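Local coordinates for protein AA9 family lytic polysaccharide monooxygenase cel61B (Hypocrea jecorina, PDB 2VTC) that oxidatively cleaves glycosidic bonds in crystalline and amorphous polysaccharides such as cellulose, using an active-site copper, a reducing agent and O2 or H2O2, at residues A54-E59 with I76-N81; L63-P68 with Q193-C198; G111-Y116 with H178-A183. All coordinates share one frame; numbering follows the deposited sequence.

Contact 1 of 3, residues A54-E59 with I76-N81; sequences AGWYAE and IVCHKN
The six-membered ring of W56 lies against C78, whose SG sits over one ring face, 3.6 Å from the ring centroid and 15° off the normal. The sulfur is displaced toward the CE3–CZ3 rim, and C78 CB closes on W56 CE3 at 3.5 Å. Since this sulfur is half of the disulfide to C198, the indole packs on a cystine bridge, while its NE1 at the far edge is held by N200. Further along, the contact turns polar. The backbone N of E59 donates to K80 O at 2.8 Å, and the same carbonyl receives a CA-H...O approach from A58, so two neighbouring residues converge on one oxygen. The E59 carboxylate is gripped at both ends: N81 ND2 reaches OE1 at 2.7 Å from the anti side, somewhat out of the carboxylate plane, and Y57 OH donates to the anti lone pair of OE2. The amide and carboxylate planes are 80° apart, and OE1 lies 21° out of the amide plane, so the two flat groups meet end to end with a twist. The K80 chain, extended as far as CE, runs past E59 O, CD at 3.6 Å. The arrangement is a cysteine sulfur–aromatic contact built on a disulfide, pinning a long loop beside the end of helix 75-78 in this AA9 domain.

Contact 2 of 3, residues L63-P68 with Q193-C198; sequences LGFISP and QNYPQC. With NI (nickel (II) ion), chain E.
L63 meets the Y195 ring through its backbone, its O lying at the ring edge near the plane, and G64 follows with its O 3.2 Å from Y195 CD1. At F65 the side chain takes over. The backbone puts F65 CB over a face of the Y195 ring, 3.8 Å from the centroid; CG, standing between the backbone N and the carbonyl carbon (chi1 56°), then turns the phenyl edge toward that face in an offset edge-to-face pair with planes at 61°. The phenyl ring is in turn roofed by Q193: the extended chain lays CG over the ring centre, 3.5 Å from the centroid, and the amide continues parallel to the ring, 6° from its plane, with CD 3.5 Å from F65 CE2. I66 then joins the strand through a pair of backbone bonds with N194, I66 N to N194 O at 2.8 Å and N194 N to I66 O at 2.9 Å, a single antiparallel hydrogen-bonded bridge, while its CG1 touches P196 CD. Y195 OH binds the nickel ion NI at 2.5 Å, sharing it with H20 and H108 in the site of the catalytic copper; Q193 probably binds O2, as in related enzymes. The loop crosses the start of strand 193-204 steeply, pairing with it at a single point; the strand itself pairs with strand 172-182, and I66 also packs on D75 and I76 of helix 75-78.

Contact 3 of 3, residues G111-Y116 with H178-A183; sequences GPIVTY and HELLAA
V114 and E179 stand side by side on one face of the sheet. With CG anti to the backbone N (chi1 -176°) and the chain extended beyond it, E179 runs along V114: its CB lies 3.7 Å from V114 O, and at the tip OE1 comes to 3.6 Å from V114 CG2 and to the edge of the Y116 ring near CE2. That oxygen finds its strong partners in the R177 guanidinium, a salt bridge, and the Y221 hydroxyl, which also bonds Y116 OH. V114 CG2 further meets L181 CD1. Beneath these side chains the antiparallel strands are joined by V114 N to E179 O, by E179 N to V114 O, and, further along, by L181 N to P112 O at 3.2 Å. On the other face, I113 packs its CG1 on L180 CD2 at 3.8 Å and its CG2 on H178 CE1. H178 ND1 donates to T115 OG1 at 3.0 Å with the hydroxyl oxygen in the ring plane, while NE2 bonds W101 and F99 stacks on the ring; Q138 is a second partner of T115 OG1. Where the pairing ends, G111 CA makes a CA-H...O contact with L181 O at 3.4 Å, the absence of a side chain letting the two backbones come this close. Chemically, both faces combine apolar packing with buried polar groups that are paired. The imidazole is held at both nitrogens, which fixes its rotation, and the arginine beside E179 would probably favour the charged carboxylate in this buried setting.

How the contacts relate
From the N terminus, the chain passes 54-59 and 63-68 before 76-81 turns back on the first of these, so contact 1 closes a short loop. Contact 2 opens inside that loop and closes only at 193-198; the two therefore cross. Contact 3, joining 111-116 to 178-183, is nested within the long loop of contact 2 and follows contact 1 in series. Strand 193-204 is the meeting point: the C78–C198 disulfide and the W56–C198 backbone bond tie it to contact 1, whereas Y195 and Q197 pair with L180 and H178 of contact 3. Together they link the long loop and helix 75-78, through the metal-bearing strand, to the sheet's interior strands.

Contact 1 of 3, residues A54-E59 with I76-N81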
loop_
_atom_site.group_PDB
_atom_site.type_symbol
_atom_site.label_atom_id
_atom_site.label_comp_id
_atom_site.label_asym_id
_atom_site.label_seq_id
_atom_site.Cartn_x
_atom_site.Cartn_y
_atom_site.Cartn_z
ATOM N N ALA A 54 -9.059 7.457 8.769
ATOM C CA ALA A 54 -8.150 7.804 7.672
ATOM C C ALA A 54 -7.910 6.653 6.679
ATOM O O ALA A 54 -7.529 6.887 5.529
ATOM C CB ALA A 54 -6.832 8.280 8.228
ATOM N N GLY A 55 -8.095 5.413 7.130
ATOM C CA GLY A 55 -7.929 4.265 6.233
ATOM C C GLY A 55 -9.119 4.149 5.296
ATOM O O GLY A 55 -10.261 4.417 5.708
ATOM N N TRP A 56 -8.871 3.754 4.049
ATOM C CA TRP A 56 -9.941 3.626 3.066
ATOM C C TRP A 56 -10.891 2.465 3.374
ATOM O O TRP A 56 -10.468 1.381 3.801
ATOM C CB TRP A 56 -9.372 3.508 1.648
ATOM C CG TRP A 56 -8.867 4.819 1.077
ATOM C CD1 TRP A 56 -8.146 5.772 1.724
ATOM C CD2 TRP A 56 -9.035 5.282 -0.277
ATOM N NE1 TRP A 56 -7.854 6.834 0.858
ATOM C CE2 TRP A 56 -8.400 6.553 -0.366
ATOM C CE3 TRP A 56 -9.686 4.763 -1.417
ATOM C CZ2 TRP A 56 -8.388 7.307 -1.547
ATOM C CZ3 TRP A 56 -9.676 5.526 -2.610
ATOM C CH2 TRP A 56 -9.012 6.785 -2.655
ATOM N N TYR A 57 -12.180 2.691 3.151
ATOM C CA TYR A 57 -13.144 1.599 3.101
ATOM C C TYR A 57 -12.838 0.646 1.927
ATOM O O TYR A 57 -12.500 1.076 0.810
ATOM C CB TYR A 57 -14.546 2.221 2.977
ATOM C CG TYR A 57 -15.699 1.276 2.736
ATOM C CD1 TYR A 57 -16.472 0.813 3.808
ATOM C CD2 TYR A 57 -16.053 0.881 1.436
ATOM C CE1 TYR A 57 -17.555 -0.037 3.582
ATOM C CE2 TYR A 57 -17.141 0.046 1.203
ATOM C CZ TYR A 57 -17.872 -0.419 2.289
ATOM O OH TYR A 57 -18.924 -1.260 2.067
ATOM N N ALA A 58 -12.946 -0.661 2.171
ATOM C CA ALA A 58 -12.783 -1.659 1.121
ATOM C C ALA A 58 -13.627 -2.904 1.410
ATOM O O ALA A 58 -13.984 -3.148 2.551
ATOM C CB ALA A 58 -11.289 -2.021 0.938
ATOM N N GLU A 59 -13.955 -3.672 0.379
ATOM C CA GLU A 59 -14.959 -4.725 0.544
ATOM C C GLU A 59 -14.450 -6.139 0.285
ATOM O O GLU A 59 -15.239 -6.995 -0.132
ATOM C CB GLU A 59 -16.171 -4.454 -0.374
ATOM C CG GLU A 59 -16.891 -3.135 -0.071
ATOM C CD GLU A 59 -18.217 -2.978 -0.786
ATOM O OE1 GLU A 59 -18.437 -3.592 -1.847
ATOM O OE2 GLU A 59 -19.041 -2.198 -0.284
ATOM N N ILE A 76 -7.408 -2.101 -8.409
ATOM C CA ILE A 76 -5.953 -2.027 -8.136
ATOM C C ILE A 76 -5.543 -0.716 -7.448
ATOM O O ILE A 76 -4.484 -0.611 -6.849
ATOM C CB ILE A 76 -5.098 -2.269 -9.425
ATOM C CG1 ILE A 76 -3.617 -2.573 -9.082
ATOM C CG2 ILE A 76 -5.113 -1.055 -10.333
ATOM C CD1 ILE A 76 -3.414 -3.776 -8.114
ATOM N N VAL A 77 -6.402 0.300 -7.512
ATOM C CA VAL A 77 -6.025 1.589 -6.927
ATOM C C VAL A 77 -5.842 1.498 -5.400
ATOM O O VAL A 77 -4.737 1.753 -4.893
ATOM C CB VAL A 77 -7.061 2.712 -7.277
ATOM C CG1 VAL A 77 -6.573 4.035 -6.673
ATOM C CG2 VAL A 77 -7.275 2.844 -8.796
ATOM N N CYS A 78 -6.911 1.107 -4.693
ATOM C CA CYS A 78 -6.939 1.036 -3.238
ATOM C C CYS A 78 -7.663 -0.207 -2.710
ATOM O O CYS A 78 -8.130 -0.225 -1.585
ATOM C CB CYS A 78 -7.560 2.307 -2.625
ATOM S SG CYS A 78 -6.519 3.771 -2.817
ATOM N N HIS A 79 -7.700 -1.245 -3.537
ATOM C CA HIS A 79 -8.310 -2.547 -3.210
ATOM C C HIS A 79 -9.824 -2.552 -3.511
ATOM O O HIS A 79 -10.368 -1.589 -4.091
ATOM C CB HIS A 79 -7.977 -3.010 -1.786
ATOM C CG HIS A 79 -7.818 -4.498 -1.663
ATOM N ND1 HIS A 79 -6.697 -5.096 -1.111
ATOM C CD2 HIS A 79 -8.654 -5.502 -2.013
ATOM C CE1 HIS A 79 -6.858 -6.412 -1.136
ATOM N NE2 HIS A 79 -8.030 -6.684 -1.684
ATOM N N LYS A 80 -10.493 -3.652 -3.161
ATOM C CA LYS A 80 -11.838 -3.940 -3.694
ATOM C C LYS A 80 -12.922 -2.912 -3.343
ATOM O O LYS A 80 -13.200 -2.683 -2.161
ATOM C CB LYS A 80 -12.290 -5.323 -3.235
ATOM C CG LYS A 80 -13.546 -5.799 -3.931
ATOM C CD LYS A 80 -13.934 -7.203 -3.457
ATOM C CE LYS A 80 -15.148 -7.711 -4.196
ATOM N NZ LYS A 80 -14.876 -7.819 -5.653
ATOM N N ASN A 81 -13.521 -2.334 -4.394
ATOM C CA ASN A 81 -14.648 -1.376 -4.236
ATOM C C ASN A 81 -14.298 -0.250 -3.251
ATOM O O ASN A 81 -15.158 0.252 -2.505
ATOM C CB ASN A 81 -15.910 -2.113 -3.762
ATOM C CG ASN A 81 -16.354 -3.211 -4.712
ATOM O OD1 ASN A 81 -16.061 -3.199 -5.916
ATOM N ND2 ASN A 81 -17.082 -4.196 -4.155
#

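Contact 2 of 3, residues L63-P68 with Q193-C198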
loop_
_atom_site.group_PDB
_atom_site.type_symbol
_atom_site.label_atom_id
_atom_site.label_comp_id
_atom_site.label_asym_id
_atom_site.label_seq_id
_atom_site.Cartn_x
_atom_site.Cartn_y
_atom_site.Cartn_z
ATOM N N LEU A 63 -9.890 -10.262 3.669
ATOM C CA LEU A 63 -8.613 -9.572 3.688
ATOM C C LEU A 63 -7.674 -10.173 2.622
ATOM O O LEU A 63 -6.456 -10.265 2.831
ATOM C CB LEU A 63 -8.012 -9.572 5.105
ATOM C CG LEU A 63 -8.934 -9.161 6.265
ATOM C CD1 LEU A 63 -8.165 -9.094 7.566
ATOM C CD2 LEU A 63 -9.609 -7.791 5.995
ATOM N N GLY A 64 -8.273 -10.528 1.488
ATOM C CA GLY A 64 -7.612 -11.109 0.302
ATOM C C GLY A 64 -6.896 -10.100 -0.581
ATOM O O GLY A 64 -6.454 -9.059 -0.099
ATOM N N PHE A 65 -6.786 -10.436 -1.865
ATOM C CA PHE A 65 -5.856 -9.767 -2.781
ATOM C C PHE A 65 -6.474 -9.396 -4.136
ATOM O O PHE A 65 -7.588 -9.843 -4.484
ATOM C CB PHE A 65 -4.602 -10.662 -2.980
ATOM C CG PHE A 65 -4.926 -12.055 -3.480
ATOM C CD1 PHE A 65 -5.051 -12.310 -4.837
ATOM C CD2 PHE A 65 -5.123 -13.094 -2.576
ATOM C CE1 PHE A 65 -5.382 -13.590 -5.310
ATOM C CE2 PHE A 65 -5.437 -14.375 -3.038
ATOM C CZ PHE A 65 -5.559 -14.611 -4.384
ATOM N N ILE A 66 -5.755 -8.558 -4.892
ATOM C CA ILE A 66 -6.074 -8.185 -6.268
ATOM C C ILE A 66 -5.091 -8.945 -7.147
ATOM O O ILE A 66 -3.906 -9.011 -6.793
ATOM C CB ILE A 66 -5.915 -6.622 -6.471
ATOM C CG1 ILE A 66 -6.746 -5.860 -5.423
ATOM C CG2 ILE A 66 -6.233 -6.180 -7.886
ATOM C CD1 ILE A 66 -8.221 -6.219 -5.407
ATOM N N SER A 67 -5.578 -9.533 -8.241
ATOM C CA SER A 67 -4.765 -10.419 -9.105
ATOM C C SER A 67 -4.303 -9.694 -10.376
ATOM O O SER A 67 -4.840 -8.637 -10.725
ATOM C CB SER A 67 -5.535 -11.717 -9.454
ATOM O OG SER A 67 -5.914 -12.396 -8.268
ATOM N N PRO A 68 -3.258 -10.203 -11.053
ATOM C CA PRO A 68 -2.796 -9.590 -12.295
ATOM C C PRO A 68 -3.877 -9.343 -13.359
ATOM O O PRO A 68 -3.777 -8.366 -14.119
ATOM C CB PRO A 68 -1.687 -10.549 -12.780
ATOM C CG PRO A 68 -1.171 -11.123 -11.524
ATOM C CD PRO A 68 -2.379 -11.319 -10.632
ATOM N N GLN A 193 0.031 -12.140 -5.894
ATOM C CA GLN A 193 -1.097 -11.635 -5.102
ATOM C C GLN A 193 -0.779 -10.234 -4.596
ATOM O O GLN A 193 0.100 -10.085 -3.756
ATOM C CB GLN A 193 -1.420 -12.540 -3.906
ATOM C CG GLN A 193 -1.812 -13.969 -4.302
ATOM C CD GLN A 193 -2.002 -14.937 -3.132
ATOM O OE1 GLN A 193 -2.409 -16.090 -3.363
ATOM N NE2 GLN A 193 -1.716 -14.522 -1.925
ATOM N N ASN A 194 -1.567 -9.220 -5.012
ATOM C CA ASN A 194 -1.316 -7.834 -4.567
ATOM C C ASN A 194 -2.226 -7.446 -3.400
ATOM O O ASN A 194 -3.457 -7.658 -3.477
ATOM C CB ASN A 194 -1.532 -6.812 -5.712
ATOM C CG ASN A 194 -0.457 -6.857 -6.793
ATOM O OD1 ASN A 194 0.085 -5.801 -7.203
ATOM N ND2 ASN A 194 -0.200 -8.027 -7.330
ATOM N N TYR A 195 -1.649 -6.845 -2.365
ATOM C CA TYR A 195 -2.414 -6.391 -1.194
ATOM C C TYR A 195 -2.216 -4.879 -0.980
ATOM O O TYR A 195 -1.503 -4.490 -0.069
ATOM C CB TYR A 195 -2.008 -7.144 0.098
ATOM C CG TYR A 195 -2.202 -8.657 0.055
ATOM C CD1 TYR A 195 -3.312 -9.254 0.668
ATOM C CD2 TYR A 195 -1.277 -9.489 -0.611
ATOM C CE1 TYR A 195 -3.513 -10.659 0.611
ATOM C CE2 TYR A 195 -1.463 -10.898 -0.667
ATOM C CZ TYR A 195 -2.574 -11.463 -0.049
ATOM O OH TYR A 195 -2.743 -12.846 -0.104
ATOM N N PRO A 196 -2.870 -4.035 -1.820
ATOM C CA PRO A 196 -2.740 -2.578 -1.628
ATOM C C PRO A 196 -3.665 -2.047 -0.527
ATOM O O PRO A 196 -4.802 -2.513 -0.379
ATOM C CB PRO A 196 -3.145 -2.001 -2.987
ATOM C CG PRO A 196 -4.139 -2.969 -3.536
ATOM C CD PRO A 196 -3.650 -4.356 -3.028
ATOM N N GLN A 197 -3.153 -1.095 0.237
ATOM C CA GLN A 197 -3.919 -0.465 1.298
ATOM C C GLN A 197 -3.670 1.040 1.264
ATOM O O GLN A 197 -2.513 1.480 1.308
ATOM C CB GLN A 197 -3.475 -1.021 2.655
ATOM C CG GLN A 197 -3.856 -2.514 2.799
ATOM C CD GLN A 197 -5.326 -2.701 3.119
ATOM O OE1 GLN A 197 -6.160 -2.914 2.231
ATOM N NE2 GLN A 197 -5.649 -2.625 4.385
ATOM N N CYS A 198 -4.759 1.813 1.187
ATOM C CA CYS A 198 -4.634 3.272 1.137
ATOM C C CYS A 198 -5.026 3.966 2.443
ATOM O O CYS A 198 -5.989 3.566 3.122
ATOM C CB CYS A 198 -5.480 3.801 -0.026
ATOM S SG CYS A 198 -4.894 3.331 -1.631
HETATM NI NI NI E . -3.000 -14.315 1.910
HETATM O O HOH W 1 -3.471 -16.040 3.101
HETATM O O HOH W 2 -3.197 -14.760 0.800
#

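Contact 3 of 3, residues G111-Y116 with H178-A183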
loop_
_atom_site.group_PDB
_atom_site.type_symbol
_atom_site.label_atom_id
_atom_site.label_comp_id
_atom_site.label_asym_id
_atom_site.label_seq_id
_atom_site.Cartn_x
_atom_site.Cartn_y
_atom_site.Cartn_z
ATOM N N GLY A 111 8.182 -12.273 -1.220
ATOM C CA GLY A 111 7.763 -11.130 -2.023
ATOM C C GLY A 111 8.218 -9.772 -1.534
ATOM O O GLY A 111 8.546 -9.587 -0.343
ATOM N N PRO A 112 8.188 -8.785 -2.460
ATOM C CA PRO A 112 8.600 -7.417 -2.140
ATOM C C PRO A 112 7.499 -6.578 -1.474
ATOM O O PRO A 112 6.332 -6.974 -1.433
ATOM C CB PRO A 112 8.916 -6.831 -3.512
ATOM C CG PRO A 112 7.888 -7.491 -4.428
ATOM C CD PRO A 112 7.789 -8.923 -3.870
ATOM N N ILE A 113 7.910 -5.418 -0.990
ATOM C CA ILE A 113 7.015 -4.443 -0.356
ATOM C C ILE A 113 7.288 -3.086 -0.988
ATOM O O ILE A 113 8.448 -2.676 -1.090
ATOM C CB ILE A 113 7.275 -4.368 1.180
ATOM C CG1 ILE A 113 7.062 -5.754 1.822
ATOM C CG2 ILE A 113 6.396 -3.291 1.823
ATOM C CD1 ILE A 113 7.189 -5.772 3.327
ATOM N N VAL A 114 6.219 -2.412 -1.448
ATOM C CA VAL A 114 6.365 -1.091 -2.083
ATOM C C VAL A 114 5.307 -0.130 -1.505
ATOM O O VAL A 114 4.217 -0.564 -1.102
ATOM C CB VAL A 114 6.207 -1.177 -3.635
ATOM C CG1 VAL A 114 7.333 -2.012 -4.287
ATOM C CG2 VAL A 114 4.828 -1.758 -4.020
ATOM N N THR A 115 5.655 1.162 -1.458
ATOM C CA THR A 115 4.718 2.208 -1.013
ATOM C C THR A 115 4.760 3.392 -1.978
ATOM O O THR A 115 5.832 3.808 -2.434
ATOM C CB THR A 115 5.030 2.693 0.420
ATOM O OG1 THR A 115 5.185 1.542 1.264
ATOM C CG2 THR A 115 3.901 3.543 0.999
ATOM N N TYR A 116 3.572 3.919 -2.272
ATOM C CA TYR A 116 3.431 5.049 -3.207
ATOM C C TYR A 116 2.703 6.193 -2.502
ATOM O O TYR A 116 2.015 5.984 -1.476
ATOM C CB TYR A 116 2.599 4.636 -4.433
ATOM C CG TYR A 116 3.145 3.475 -5.251
ATOM C CD1 TYR A 116 3.922 3.690 -6.387
ATOM C CD2 TYR A 116 2.849 2.146 -4.889
ATOM C CE1 TYR A 116 4.437 2.619 -7.136
ATOM C CE2 TYR A 116 3.349 1.076 -5.624
ATOM C CZ TYR A 116 4.127 1.316 -6.751
ATOM O OH TYR A 116 4.602 0.252 -7.501
ATOM N N HIS A 178 0.175 1.595 0.364
ATOM C CA HIS A 178 1.168 0.663 0.909
ATOM C C HIS A 178 0.799 -0.751 0.435
ATOM O O HIS A 178 -0.362 -1.168 0.610
ATOM C CB HIS A 178 1.133 0.764 2.437
ATOM C CG HIS A 178 2.053 -0.194 3.139
ATOM N ND1 HIS A 178 3.418 -0.218 2.928
ATOM C CD2 HIS A 178 1.798 -1.141 4.075
ATOM C CE1 HIS A 178 3.960 -1.160 3.690
ATOM N NE2 HIS A 178 3.000 -1.733 4.392
ATOM N N GLU A 179 1.751 -1.491 -0.167
ATOM C CA GLU A 179 1.367 -2.709 -0.881
ATOM C C GLU A 179 2.339 -3.871 -0.717
ATOM O O GLU A 179 3.528 -3.707 -0.925
ATOM C CB GLU A 179 1.212 -2.399 -2.362
ATOM C CG GLU A 179 0.723 -3.571 -3.233
ATOM C CD GLU A 179 0.578 -3.141 -4.674
ATOM O OE1 GLU A 179 1.417 -2.315 -5.152
ATOM O OE2 GLU A 179 -0.382 -3.610 -5.361
ATOM N N LEU A 180 1.800 -5.042 -0.386
ATOM C CA LEU A 180 2.594 -6.273 -0.323
ATOM C C LEU A 180 2.292 -7.067 -1.570
ATOM O O LEU A 180 1.123 -7.265 -1.934
ATOM C CB LEU A 180 2.229 -7.105 0.920
ATOM C CG LEU A 180 2.143 -6.366 2.255
ATOM C CD1 LEU A 180 1.760 -7.303 3.408
ATOM C CD2 LEU A 180 3.386 -5.631 2.598
ATOM N N LEU A 181 3.341 -7.531 -2.250
ATOM C CA LEU A 181 3.130 -8.369 -3.431
ATOM C C LEU A 181 3.591 -9.783 -3.068
ATOM O O LEU A 181 4.782 -10.101 -3.221
ATOM C CB LEU A 181 3.910 -7.865 -4.636
ATOM C CG LEU A 181 3.418 -6.519 -5.230
ATOM C CD1 LEU A 181 4.040 -5.379 -4.436
ATOM C CD2 LEU A 181 3.808 -6.438 -6.681
ATOM N N ALA A 182 2.663 -10.602 -2.566
ATOM C CA ALA A 182 2.999 -11.973 -2.094
ATOM C C ALA A 182 3.222 -12.874 -3.304
ATOM O O ALA A 182 2.351 -13.051 -4.190
ATOM C CB ALA A 182 1.898 -12.515 -1.148
ATOM N N ALA A 183 4.432 -13.457 -3.340
ATOM C CA ALA A 183 4.957 -14.059 -4.546
ATOM C C ALA A 183 5.076 -15.600 -4.518
ATOM O O ALA A 183 5.628 -16.161 -5.449
ATOM C CB ALA A 183 6.337 -13.431 -4.891
#